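Local coordinates for protein creatinine amidohydrolase (PDB 3NO4) that probably hydrolyses carbon-nitrogen bonds of non-peptide amides, as a metal-binding member of the creatininase superfamily, at residues 32-35 and 36-40; 181-185 and 186-190; 221-224 and 225-229; 251-254 and 255-259; 125-129 and 130-134. All coordinates share one frame; numbering follows the deposited sequence.

Contact 1: residues 32-35 and 36-40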
loop_
_atom_site.group_PDB
_atom_site.type_symbol
_atom_site.label_atom_id
_atom_site.label_comp_id
_atom_site.label_asym_id
_atom_site.label_seq_id
_atom_site.Cartn_x
_atom_site.Cartn_y
_atom_site.Cartn_z
ATOM N N ALA A 32 12.521 30.791 -13.783
ATOM C CA ALA A 32 13.323 31.983 -13.458
ATOM C C ALA A 32 13.652 32.055 -11.945
ATOM O O ALA A 32 14.806 32.276 -11.574
ATOM C CB ALA A 32 12.629 33.284 -13.935
ATOM N N TYR A 33 12.657 31.804 -11.093
ATOM C CA TYR A 33 12.841 31.739 -9.629
ATOM C C TYR A 33 13.906 30.735 -9.208
ATOM O O TYR A 33 14.738 31.055 -8.345
ATOM C CB TYR A 33 11.516 31.426 -8.926
ATOM C CG TYR A 33 11.593 31.151 -7.447
ATOM C CD1 TYR A 33 11.871 29.860 -6.956
ATOM C CD2 TYR A 33 11.386 32.170 -6.526
ATOM C CE1 TYR A 33 11.939 29.610 -5.593
ATOM C CE2 TYR A 33 11.463 31.932 -5.157
ATOM C CZ TYR A 33 11.733 30.665 -4.694
ATOM O OH TYR A 33 11.763 30.461 -3.333
ATOM N N LEU A 34 13.864 29.535 -9.803
ATOM C CA LEU A 34 14.829 28.467 -9.498
ATOM C C LEU A 34 16.295 28.780 -9.815
ATOM O O LEU A 34 17.167 28.108 -9.283
ATOM C CB LEU A 34 14.429 27.126 -10.146
ATOM C CG LEU A 34 13.240 26.423 -9.466
ATOM C CD1 LEU A 34 12.684 25.309 -10.318
ATOM C CD2 LEU A 34 13.689 25.882 -8.111
ATOM N N GLN A 35 16.558 29.780 -10.661
ATOM C CA GLN A 35 17.932 30.289 -10.836
ATOM C C GLN A 35 18.453 30.983 -9.559
ATOM O O GLN A 35 19.641 30.947 -9.311
ATOM C CB GLN A 35 18.022 31.272 -12.021
ATOM C CG GLN A 35 17.644 30.695 -13.404
ATOM C CD GLN A 35 18.572 29.549 -13.869
ATOM O OE1 GLN A 35 18.112 28.430 -14.035
ATOM N NE2 GLN A 35 19.876 29.836 -14.076
ATOM N N GLN A 36 17.546 31.610 -8.788
ATOM C CA GLN A 36 17.883 32.416 -7.605
ATOM C C GLN A 36 17.741 31.617 -6.296
ATOM O O GLN A 36 18.477 31.843 -5.358
ATOM C CB GLN A 36 16.973 33.657 -7.535
ATOM C CG GLN A 36 16.867 34.477 -8.820
ATOM C CD GLN A 36 18.213 34.925 -9.296
ATOM O OE1 GLN A 36 19.186 34.902 -8.539
ATOM N NE2 GLN A 36 18.295 35.316 -10.561
ATOM N N SER A 37 16.782 30.695 -6.228
ATOM C CA SER A 37 16.506 29.972 -4.983
ATOM C C SER A 37 15.987 28.583 -5.216
ATOM O O SER A 37 15.307 28.368 -6.195
ATOM C CB SER A 37 15.472 30.741 -4.147
ATOM O OG SER A 37 15.170 30.039 -2.939
ATOM N N LYS A 38 16.308 27.650 -4.305
ATOM C CA LYS A 38 15.763 26.295 -4.356
ATOM C C LYS A 38 14.753 26.032 -3.226
ATOM O O LYS A 38 14.359 24.881 -3.017
ATOM C CB LYS A 38 16.892 25.234 -4.345
ATOM C CG LYS A 38 18.112 25.503 -5.277
ATOM C CD LYS A 38 17.709 25.677 -6.757
ATOM C CE LYS A 38 18.918 25.970 -7.676
ATOM N NZ LYS A 38 18.558 25.640 -9.068
ATOM N N GLY A 39 14.281 27.100 -2.565
ATOM C CA GLY A 39 13.347 26.983 -1.463
ATOM C C GLY A 39 11.888 27.190 -1.866
ATOM O O GLY A 39 11.578 27.904 -2.819
ATOM N N ILE A 40 11.001 26.506 -1.155
ATOM C CA ILE A 40 9.567 26.633 -1.300
ATOM C C ILE A 40 8.915 26.411 0.083
ATOM O O ILE A 40 9.375 25.556 0.878
ATOM C CB ILE A 40 9.004 25.614 -2.366
ATOM C CG1 ILE A 40 7.510 25.834 -2.593
ATOM C CG2 ILE A 40 9.310 24.178 -1.953
ATOM C CD1 ILE A 40 6.949 25.278 -3.961
HETATM O O HOH W 1 16.205 34.266 -12.738
HETATM O O HOH W 2 13.906 31.674 -1.024
#

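Contact 2: residues 181-185 and 186-190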
loop_
_atom_site.group_PDB
_atom_site.type_symbol
_atom_site.label_atom_id
_atom_site.label_comp_id
_atom_site.label_asym_id
_atom_site.label_seq_id
_atom_site.Cartn_x
_atom_site.Cartn_y
_atom_site.Cartn_z
ATOM N N ASP A 181 -3.410 30.371 31.869
ATOM C CA ASP A 181 -3.727 28.944 31.834
ATOM C C ASP A 181 -5.072 28.624 31.142
ATOM O O ASP A 181 -5.453 27.469 31.076
ATOM C CB ASP A 181 -3.609 28.340 33.245
ATOM C CG ASP A 181 -2.159 28.294 33.724
ATOM O OD1 ASP A 181 -1.307 27.700 33.010
ATOM O OD2 ASP A 181 -1.874 28.865 34.798
ATOM N N GLN A 182 -5.754 29.639 30.590
ATOM C CA GLN A 182 -6.924 29.446 29.713
ATOM C C GLN A 182 -6.576 29.379 28.211
ATOM O O GLN A 182 -7.476 29.327 27.381
ATOM C CB GLN A 182 -7.974 30.535 29.963
ATOM C CG GLN A 182 -8.641 30.471 31.331
ATOM C CD GLN A 182 -9.741 31.506 31.454
ATOM O OE1 GLN A 182 -10.858 31.322 30.985
ATOM N NE2 GLN A 182 -9.411 32.608 32.027
ATOM N N GLU A 183 -5.293 29.348 27.849
ATOM C CA GLU A 183 -4.902 29.125 26.452
ATOM C C GLU A 183 -5.278 27.716 26.018
ATOM O O GLU A 183 -5.791 27.529 24.908
ATOM C CB GLU A 183 -3.398 29.395 26.239
ATOM C CG GLU A 183 -2.756 28.936 24.899
ATOM C CD GLU A 183 -3.181 29.718 23.654
ATOM O OE1 GLU A 183 -3.998 30.691 23.753
ATOM O OE2 GLU A 183 -2.683 29.328 22.560
ATOM N N GLY A 184 -4.998 26.731 26.876
ATOM C CA GLY A 184 -5.264 25.316 26.560
ATOM C C GLY A 184 -4.468 24.752 25.396
ATOM O O GLY A 184 -3.425 25.315 25.026
ATOM N N SER A 185 -4.955 23.632 24.837
ATOM C CA SER A 185 -4.247 22.831 23.845
ATOM C C SER A 185 -4.946 22.739 22.489
ATOM O O SER A 185 -4.300 22.386 21.539
ATOM C CB SER A 185 -4.100 21.357 24.304
ATOM O OG SER A 185 -3.516 21.252 25.546
ATOM N N HIS A 186 -6.268 22.928 22.447
ATOM C CA HIS A 186 -7.044 22.863 21.220
ATOM C C HIS A 186 -8.237 23.831 21.290
ATOM O O HIS A 186 -8.867 23.976 22.333
ATOM C CB HIS A 186 -7.493 21.406 20.932
ATOM C CG HIS A 186 -8.269 21.288 19.661
ATOM N ND1 HIS A 186 -7.669 21.259 18.427
ATOM C CD2 HIS A 186 -9.601 21.312 19.432
ATOM C CE1 HIS A 186 -8.608 21.211 17.493
ATOM N NE2 HIS A 186 -9.790 21.227 18.075
ATOM N N ALA A 187 -8.512 24.492 20.165
ATOM C CA ALA A 187 -9.465 25.593 20.067
ATOM C C ALA A 187 -8.979 26.685 21.021
ATOM O O ALA A 187 -9.711 27.113 21.892
ATOM C CB ALA A 187 -10.912 25.126 20.376
ATOM N N THR A 188 -7.710 27.060 20.867
ATOM C CA THR A 188 -7.044 27.962 21.786
ATOM C C THR A 188 -7.461 29.408 21.463
ATOM O O THR A 188 -7.725 29.717 20.305
ATOM C CB THR A 188 -5.495 27.885 21.719
ATOM O OG1 THR A 188 -5.028 28.388 20.459
ATOM C CG2 THR A 188 -4.972 26.480 21.977
ATOM N N PRO A 189 -7.535 30.285 22.472
ATOM C CA PRO A 189 -7.787 31.700 22.145
ATOM C C PRO A 189 -6.768 32.314 21.186
ATOM O O PRO A 189 -7.169 33.133 20.355
ATOM C CB PRO A 189 -7.823 32.399 23.514
ATOM C CG PRO A 189 -7.344 31.408 24.503
ATOM C CD PRO A 189 -7.568 30.063 23.923
ATOM N N SER A 190 -5.506 31.878 21.228
ATOM C CA SER A 190 -4.506 32.437 20.273
ATOM C C SER A 190 -4.828 32.150 18.794
ATOM O O SER A 190 -4.831 33.075 17.961
ATOM C CB SER A 190 -3.054 32.055 20.628
ATOM O OG SER A 190 -2.830 30.675 20.542
#

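Contact 3: residues 221-224 and 225-229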
loop_
_atom_site.group_PDB
_atom_site.type_symbol
_atom_site.label_atom_id
_atom_site.label_comp_id
_atom_site.label_asym_id
_atom_site.label_seq_id
_atom_site.Cartn_x
_atom_site.Cartn_y
_atom_site.Cartn_z
ATOM N N ALA A 221 -10.918 8.720 18.196
ATOM C CA ALA A 221 -11.932 9.751 17.969
ATOM C C ALA A 221 -13.095 9.668 18.962
ATOM O O ALA A 221 -13.509 10.691 19.478
ATOM C CB ALA A 221 -12.462 9.672 16.532
ATOM N N ALA A 222 -13.577 8.443 19.221
ATOM C CA ALA A 222 -14.697 8.173 20.126
ATOM C C ALA A 222 -14.344 8.580 21.552
ATOM O O ALA A 222 -15.099 9.333 22.181
ATOM C CB ALA A 222 -15.162 6.672 20.057
ATOM N N ASP A 223 -13.164 8.142 22.015
ATOM C CA ASP A 223 -12.597 8.539 23.317
ATOM C C ASP A 223 -12.448 10.082 23.406
ATOM O O ASP A 223 -12.768 10.688 24.454
ATOM C CB ASP A 223 -11.242 7.816 23.580
ATOM C CG ASP A 223 -10.536 8.292 24.864
ATOM O OD1 ASP A 223 -10.785 7.703 25.935
ATOM O OD2 ASP A 223 -9.748 9.271 24.792
ATOM N N PHE A 224 -11.962 10.686 22.326
ATOM C CA PHE A 224 -11.729 12.129 22.296
ATOM C C PHE A 224 -13.001 12.921 22.627
ATOM O O PHE A 224 -12.967 13.811 23.460
ATOM C CB PHE A 224 -11.163 12.583 20.976
ATOM C CG PHE A 224 -10.735 14.027 20.972
ATOM C CD1 PHE A 224 -11.629 15.026 20.618
ATOM C CD2 PHE A 224 -9.430 14.384 21.335
ATOM C CE1 PHE A 224 -11.248 16.399 20.641
ATOM C CE2 PHE A 224 -9.038 15.754 21.368
ATOM C CZ PHE A 224 -9.954 16.757 21.017
ATOM N N ARG A 225 -14.109 12.565 21.985
ATOM C CA ARG A 225 -15.359 13.306 22.173
ATOM C C ARG A 225 -15.951 13.107 23.561
ATOM O O ARG A 225 -16.524 14.044 24.100
ATOM C CB ARG A 225 -16.380 12.976 21.075
ATOM C CG ARG A 225 -17.684 13.738 21.215
ATOM C CD ARG A 225 -18.341 14.016 19.907
ATOM N NE ARG A 225 -19.618 14.663 20.144
ATOM C CZ ARG A 225 -20.482 15.068 19.211
ATOM N NH1 ARG A 225 -20.223 14.931 17.905
ATOM N NH2 ARG A 225 -21.615 15.669 19.599
ATOM N N VAL A 226 -15.790 11.912 24.138
ATOM C CA VAL A 226 -16.118 11.665 25.552
ATOM C C VAL A 226 -15.289 12.553 26.487
ATOM O O VAL A 226 -15.845 13.200 27.376
ATOM C CB VAL A 226 -15.983 10.132 25.942
ATOM C CG1 VAL A 226 -16.175 9.918 27.483
ATOM C CG2 VAL A 226 -16.995 9.295 25.140
ATOM N N ARG A 227 -13.978 12.611 26.268
ATOM C CA ARG A 227 -13.085 13.441 27.089
ATOM C C ARG A 227 -13.315 14.920 26.953
ATOM O O ARG A 227 -13.189 15.634 27.937
ATOM C CB ARG A 227 -11.609 13.202 26.763
ATOM C CG ARG A 227 -11.106 11.910 27.314
ATOM C CD ARG A 227 -9.605 11.738 27.043
ATOM N NE ARG A 227 -9.324 10.328 27.242
ATOM C CZ ARG A 227 -9.138 9.731 28.418
ATOM N NH1 ARG A 227 -9.099 10.403 29.577
ATOM N NH2 ARG A 227 -8.957 8.425 28.428
ATOM N N TYR A 228 -13.619 15.358 25.729
ATOM C CA TYR A 228 -13.683 16.798 25.367
ATOM C C TYR A 228 -15.010 17.003 24.626
ATOM O O TYR A 228 -15.028 17.071 23.408
ATOM C CB TYR A 228 -12.449 17.176 24.523
ATOM C CG TYR A 228 -11.121 16.697 25.101
ATOM C CD1 TYR A 228 -10.574 17.278 26.244
ATOM C CD2 TYR A 228 -10.441 15.616 24.525
ATOM C CE1 TYR A 228 -9.361 16.806 26.787
ATOM C CE2 TYR A 228 -9.233 15.150 25.036
ATOM C CZ TYR A 228 -8.691 15.746 26.176
ATOM O OH TYR A 228 -7.505 15.274 26.683
ATOM N N PRO A 229 -16.140 17.063 25.364
ATOM C CA PRO A 229 -17.483 16.991 24.713
ATOM C C PRO A 229 -17.838 18.092 23.739
ATOM O O PRO A 229 -18.545 17.821 22.752
ATOM C CB PRO A 229 -18.468 16.961 25.899
ATOM C CG PRO A 229 -17.657 16.547 27.065
ATOM C CD PRO A 229 -16.271 17.040 26.835
#

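Contact 4: residues 251-254 and 255-259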
loop_
_atom_site.group_PDB
_atom_site.type_symbol
_atom_site.label_atom_id
_atom_site.label_comp_id
_atom_site.label_asym_id
_atom_site.label_seq_id
_atom_site.Cartn_x
_atom_site.Cartn_y
_atom_site.Cartn_z
ATOM N N LEU A 251 3.956 38.447 14.958
ATOM C CA LEU A 251 4.985 37.694 15.667
ATOM C C LEU A 251 5.347 36.411 14.928
ATOM O O LEU A 251 6.524 36.117 14.785
ATOM C CB LEU A 251 4.535 37.341 17.074
ATOM C CG LEU A 251 4.392 38.492 18.082
ATOM C CD1 LEU A 251 3.624 38.001 19.297
ATOM C CD2 LEU A 251 5.763 39.106 18.480
ATOM N N ALA A 252 4.338 35.645 14.494
ATOM C CA ALA A 252 4.555 34.412 13.762
ATOM C C ALA A 252 5.311 34.657 12.439
ATOM O O ALA A 252 6.235 33.893 12.109
ATOM C CB ALA A 252 3.193 33.641 13.498
ATOM N N VAL A 253 4.940 35.716 11.713
ATOM C CA VAL A 253 5.578 36.039 10.423
ATOM C C VAL A 253 7.029 36.457 10.648
ATOM O O VAL A 253 7.908 36.007 9.919
ATOM C CB VAL A 253 4.763 37.071 9.618
ATOM C CG1 VAL A 253 5.549 37.638 8.391
ATOM C CG2 VAL A 253 3.439 36.416 9.186
ATOM N N LYS A 254 7.292 37.228 11.696
ATOM C CA LYS A 254 8.655 37.675 11.979
ATOM C C LYS A 254 9.568 36.516 12.360
ATOM O O LYS A 254 10.683 36.400 11.845
ATOM C CB LYS A 254 8.670 38.724 13.106
ATOM C CG LYS A 254 10.054 39.206 13.452
ATOM C CD LYS A 254 10.015 40.423 14.389
ATOM C CE LYS A 254 11.423 40.708 14.940
ATOM N NZ LYS A 254 11.483 42.076 15.490
ATOM N N GLU A 255 9.093 35.681 13.278
ATOM C CA GLU A 255 9.878 34.575 13.761
ATOM C C GLU A 255 10.096 33.494 12.671
ATOM O O GLU A 255 11.217 32.997 12.532
ATOM C CB GLU A 255 9.263 33.979 15.016
ATOM C CG GLU A 255 10.292 33.166 15.782
ATOM C CD GLU A 255 9.866 32.787 17.168
ATOM O OE1 GLU A 255 9.403 33.666 17.927
ATOM O OE2 GLU A 255 10.044 31.597 17.495
ATOM N N LEU A 256 9.054 33.156 11.908
ATOM C CA LEU A 256 9.187 32.167 10.826
ATOM C C LEU A 256 9.882 32.663 9.531
ATOM O O LEU A 256 10.361 31.836 8.757
ATOM C CB LEU A 256 7.826 31.518 10.503
ATOM C CG LEU A 256 7.204 30.731 11.677
ATOM C CD1 LEU A 256 6.010 29.880 11.174
ATOM C CD2 LEU A 256 8.229 29.829 12.380
ATOM N N SER A 257 9.936 33.988 9.310
ATOM C CA SER A 257 10.765 34.580 8.276
ATOM C C SER A 257 12.241 34.357 8.614
ATOM O O SER A 257 13.025 33.963 7.738
ATOM C CB SER A 257 10.465 36.092 8.101
ATOM O OG SER A 257 9.152 36.250 7.568
ATOM N N ASN A 258 12.621 34.617 9.874
ATOM C CA ASN A 258 13.979 34.319 10.338
ATOM C C ASN A 258 14.261 32.813 10.207
ATOM O O ASN A 258 15.295 32.410 9.678
ATOM C CB ASN A 258 14.214 34.844 11.765
ATOM C CG ASN A 258 14.378 36.368 11.813
ATOM O OD1 ASN A 258 14.954 36.978 10.906
ATOM N ND2 ASN A 258 13.869 36.983 12.869
ATOM N N GLY A 259 13.320 31.980 10.644
ATOM C CA GLY A 259 13.488 30.534 10.541
ATOM C C GLY A 259 13.645 29.985 9.115
ATOM O O GLY A 259 14.476 29.111 8.867
#

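Contact 5: residues 125-129 and 130-134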
loop_
_atom_site.group_PDB
_atom_site.type_symbol
_atom_site.label_atom_id
_atom_site.label_comp_id
_atom_site.label_asym_id
_atom_site.label_seq_id
_atom_site.Cartn_x
_atom_site.Cartn_y
_atom_site.Cartn_z
ATOM N N PHE A 125 7.746 23.556 5.587
ATOM C CA PHE A 125 6.323 23.339 5.830
ATOM C C PHE A 125 5.936 24.170 7.043
ATOM O O PHE A 125 6.399 23.875 8.150
ATOM C CB PHE A 125 5.987 21.885 6.116
ATOM C CG PHE A 125 6.127 21.000 4.913
ATOM C CD1 PHE A 125 7.375 20.552 4.508
ATOM C CD2 PHE A 125 5.019 20.693 4.132
ATOM C CE1 PHE A 125 7.497 19.707 3.319
ATOM C CE2 PHE A 125 5.144 19.876 2.977
ATOM C CZ PHE A 125 6.392 19.402 2.597
ATOM N N ILE A 126 5.060 25.159 6.842
ATOM C CA ILE A 126 4.583 25.996 7.949
ATOM C C ILE A 126 3.279 25.386 8.336
ATOM O O ILE A 126 2.306 25.410 7.567
ATOM C CB ILE A 126 4.420 27.436 7.578
ATOM C CG1 ILE A 126 5.802 28.070 7.338
ATOM C CG2 ILE A 126 3.681 28.195 8.680
ATOM C CD1 ILE A 126 5.740 29.510 6.724
ATOM N N ASN A 127 3.269 24.819 9.539
ATOM C CA ASN A 127 2.200 23.942 9.983
ATOM C C ASN A 127 1.296 24.617 11.035
ATOM O O ASN A 127 1.763 25.333 11.905
ATOM C CB ASN A 127 2.815 22.656 10.516
ATOM C CG ASN A 127 1.793 21.712 11.113
ATOM O OD1 ASN A 127 0.745 21.441 10.515
ATOM N ND2 ASN A 127 2.111 21.180 12.282
ATOM N N GLY A 128 -0.005 24.347 10.933
ATOM C CA GLY A 128 -1.010 24.859 11.843
ATOM C C GLY A 128 -1.661 23.831 12.755
ATOM O O GLY A 128 -2.469 24.217 13.570
ATOM N N HIS A 129 -1.348 22.532 12.593
ATOM C CA HIS A 129 -2.027 21.438 13.292
ATOM C C HIS A 129 -0.984 20.491 13.915
ATOM O O HIS A 129 -0.263 19.814 13.188
ATOM C CB HIS A 129 -2.949 20.669 12.308
ATOM C CG HIS A 129 -3.606 19.471 12.914
ATOM N ND1 HIS A 129 -4.275 19.528 14.118
ATOM C CD2 HIS A 129 -3.681 18.184 12.498
ATOM C CE1 HIS A 129 -4.700 18.316 14.438
ATOM N NE2 HIS A 129 -4.375 17.489 13.456
ATOM N N GLY A 130 -0.897 20.495 15.242
ATOM C CA GLY A 130 -0.036 19.600 16.036
ATOM C C GLY A 130 -0.086 18.139 15.623
ATOM O O GLY A 130 0.944 17.488 15.572
ATOM N N GLY A 131 -1.277 17.657 15.259
ATOM C CA GLY A 131 -1.481 16.281 14.837
ATOM C C GLY A 131 -0.752 15.894 13.563
ATOM O O GLY A 131 -0.543 14.718 13.338
ATOM N N ASN A 132 -0.387 16.881 12.735
ATOM C CA ASN A 132 0.416 16.636 11.548
ATOM C C ASN A 132 1.887 16.407 11.850
ATOM O O ASN A 132 2.573 15.912 10.992
ATOM C CB ASN A 132 0.386 17.787 10.538
ATOM C CG ASN A 132 -0.966 18.054 9.937
ATOM O OD1 ASN A 132 -1.772 17.158 9.736
ATOM N ND2 ASN A 132 -1.191 19.308 9.588
ATOM N N ILE A 133 2.397 16.800 13.006
ATOM C CA ILE A 133 3.847 16.869 13.198
ATOM C C ILE A 133 4.507 15.490 12.988
ATOM O O ILE A 133 5.413 15.356 12.172
ATOM C CB ILE A 133 4.227 17.477 14.584
ATOM C CG1 ILE A 133 3.825 18.969 14.641
ATOM C CG2 ILE A 133 5.743 17.346 14.835
ATOM C CD1 ILE A 133 3.929 19.569 16.051
ATOM N N ALA A 134 4.010 14.486 13.705
ATOM C CA ALA A 134 4.588 13.129 13.684
ATOM C C ALA A 134 4.554 12.513 12.285
ATOM O O ALA A 134 5.570 12.047 11.771
ATOM C CB ALA A 134 3.876 12.217 14.686
#

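Contact 1: residues 32-35 and 36-40
Tyr-33 reaches forward from the last turns of helix 27-36 and ties it to the start of strand 39-44. Its CG lies anti to the backbone N (chi1 172°), which carries the ring along the turn. The hydroxyl OH donates to Gly-39 O at 2.6 Å. It comes from above the carbonyl plane, while that carbonyl oxygen sits at the edge of the Tyr-33 ring. The same OH also accepts from Ile-77 N, so one phenol oxygen holds two backbone groups. The carbonyl of Tyr-33 is used as well. Gln-36 N and Ser-37 N both donate to its O, at 2.9 Å and 3.0 Å. Gln-36 packs CB against this carbonyl. The rest of its side chain has a second conformer, so its water link to Ala-32 O is doubtful. Leu-34 faces the turn with its backbone. Its CA makes a CH...O contact with Ser-37 O at 3.3 Å, and Leu-34 CD2 rests near the same oxygen. Lys-38 bends back at chi2 and brings NZ to Leu-34 O at 2.8 Å. Ser-37 OG accepts from Gly-39 N at 3.1 Å, an ST turn. The chemistry is that of a helix end: carbonyls running short of backbone donors are met by a lysine ammonium and by N-H groups of the turn, and the positive charge probably suits the negative end of the helix dipole.

Contact 2: residues 181-185 and 186-190
The carboxylate of Glu-183 is the flat group that meets the 186-190 segment. Thr-188 CB lies over one of its faces, nearer the OE2 side, and is 3.3 Å from Glu-183 OE2. Ser-190 comes in at the edge, close to the carboxylate plane. Its backbone N donates to the syn lone pair of Glu-183 OE1 at 3.2 Å. Ser-190 OG donates to Glu-183 OE2, but the modelled 2.4 Å is very short and the exact length is doubtful. The second flat group is the imidazole of His-186. It turns away from Glu-183, stacks on the ring of His-90 and meets that of His-50. Its NE2 is hydrogen-bonded to Gln-49 O.

Glu-183 holds CG anti to its own N (chi1 168°) and then bends at chi2 (70°), which folds the carboxylate back over Thr-188 and the first turn of helix 189-198. Pro-189 CD and Thr-188 CG2 each lie 3.2 Å from Glu-183 O. That buried oxygen has no polar partner in the model. Gly-184 has positive phi, and Ser-185 with His-186 forms a classic beta bulge opposite Met-233.

Thr-188 is the N-cap of the helix, and its N bonds to OE2 of Glu-191, a nickel ligand with His-50 and Asp-59. The Thr-188 N to Glu-191 OE2 bond probably helps to position this nickel ligand from the second shell. A carboxylate bound to an N-H of the first helical turn would also interact favourably with the positive end of the helix dipole.

Contact 3: residues 221-224 and 225-229
This is an i to i+4 contact along one face of the short helix 221-227, with a salt bridge and an aromatic pair at its C-terminal end. Asp-223 and Arg-227 form the bridge. Asp-223 CG is anti to the backbone N (chi1 175°), and Arg-227 is extended from CG to NE, so the charged ends of two residues one turn apart meet alongside the helix. Arg-227 NE donates to Asp-223 OD2 at 2.7 Å, in the guanidinium plane and on the syn side of the oxygen. A weak second bond runs from Arg-227 NH2 to Asp-223 OD1 at 3.2 Å. The two planes are 47° apart, so the pairing is not flat. Arg-227 NH1 bonds to Asp-267 of a third subunit. Replacing the arginine with an alanine would probably leave both Asp-223 and that neighbouring aspartate without their positive partner and weaken the subunit contact.

Tyr-228 is the first residue to leave the helix, yet its N still bonds to Phe-224 O at 2.8 Å. Its OH bonds to Arg-217 O. Phe-224 also meets His-90 edge-to-face, and its side chain lies about 10 Å from the nickel ion. The Phe-224 and Tyr-228 rings are oblique, with Tyr-228 CD2 over a face of the phenylalanine, 3.5 Å from Phe-224 CE2.

Contact 4: residues 251-254 and 255-259
Ser-257 turns its hydroxyl back along helix 242-265 towards the carbonyl of Val-253, one turn earlier. OG is anti to its own carbonyl carbon, beside the backbone N (chi1 -68°). From there it donates to Val-253 O at 2.7 Å. The backbone N of Ser-257 donates to the same Val-253 O at 2.9 Å. The two donors reach the oxygen from opposite faces of its carbonyl plane. One carbonyl is therefore gripped twice, and the buried hydroxyl is satisfied within its own helix. Val-253 CG1 lies alongside, 3.9 Å from Ser-257 OG.

Leu-256 is set in a similar way. Its CG also stands beside the backbone N, and this lays CG 3.3 Å from Ala-252 O, while Leu-256 N donates to that oxygen at 2.9 Å. The side chain then runs on into the core. Lys-254 and Glu-255 both hold CG anti to the backbone N and extend outward, but they leave the helix in different directions. The Lys-254 ammonium goes to the exposed side. The Glu-255 carboxylate goes to the start of helix 169-179, where OE1 bonds to Ser-170 OG and OE2 to Gly-169 N. The backbone ladder is regular, with Glu-255 N bonded to Leu-251 O at 3.0 Å.

The faces of the helix are shared out among its neighbours. Ala-252, Leu-256 and Ser-257 press on helix 58-74, at Ile-66, Val-70 and Ala-73. Leu-251 packs on Leu-174 and Ala-252 on Val-171 of helix 169-179. Leu-256 also reaches Tyr-124 and Ile-126 of strand 122-127.

Contact 5: residues 125-129 and 130-134
The turn that carries His-129 beside the metal pocket is fixed by Asn-127 and Asn-132, at the step from strand 122-127 to helix 132-150. The His-129 side chain is about 5 Å from the nickel ion and about 3 Å from an unidentified bound molecule. Asn-127 OD1 accepts from His-129 N at 3.1 Å, an Asx turn, and from Asn-132 ND2 at 3.0 Å. These donors arrive from opposite faces of its amide plane. The second bond is nearly straight (169°), although the two amides are turned 44° apart. Asn-127 ND2 donates to His-129 O at 2.9 Å and also to Asn-164 OD1. Asn-132 N closes a type I turn on His-129 O at 3.0 Å. A leucine in place of Asn-127 would probably leave His-129 N without its acceptor and free the turn under the histidine to shift.

Gly-131 CA sits over a face of the His-129 ring, 3.8 Å from its centroid, a CH-pi contact. A CB at Gly-131 would clash with His-129 NE2. Asn-132 OD1 lies at the ring edge, 3.5 Å from His-129 CD2, and bonds to Met-86 N, while His-129 NE2 bonds to Met-86 O. Both residues thus hold the loop through Met-86. The position is usual for active sites of alpha/beta proteins: a loop at the C-terminal end of a parallel strand, inside a beta-alpha-beta unit.

All five contacts are local and follow one another in series; none nests or crosses. Contact 1 comes first and closes the turn from helix 27-36 into strand 39-44. Contact 5 is next, at the end of the neighbouring strand 122-127, where the chain turns into helix 132-150. Contact 2 closes the loop before helix 189-198. Contact 3 lies on helix 221-227, with its nearest atoms about 5 Å from contact 2. Contact 4 is on the last helix, 242-265, and touches contact 5 through Leu-256 and Ile-126. Contacts 2 and 5 both border the nickel site, with centres about 17 Å apart. Contact 1 lies on the opposite side of the chain's centre from contact 2, about 38 Å away between centres.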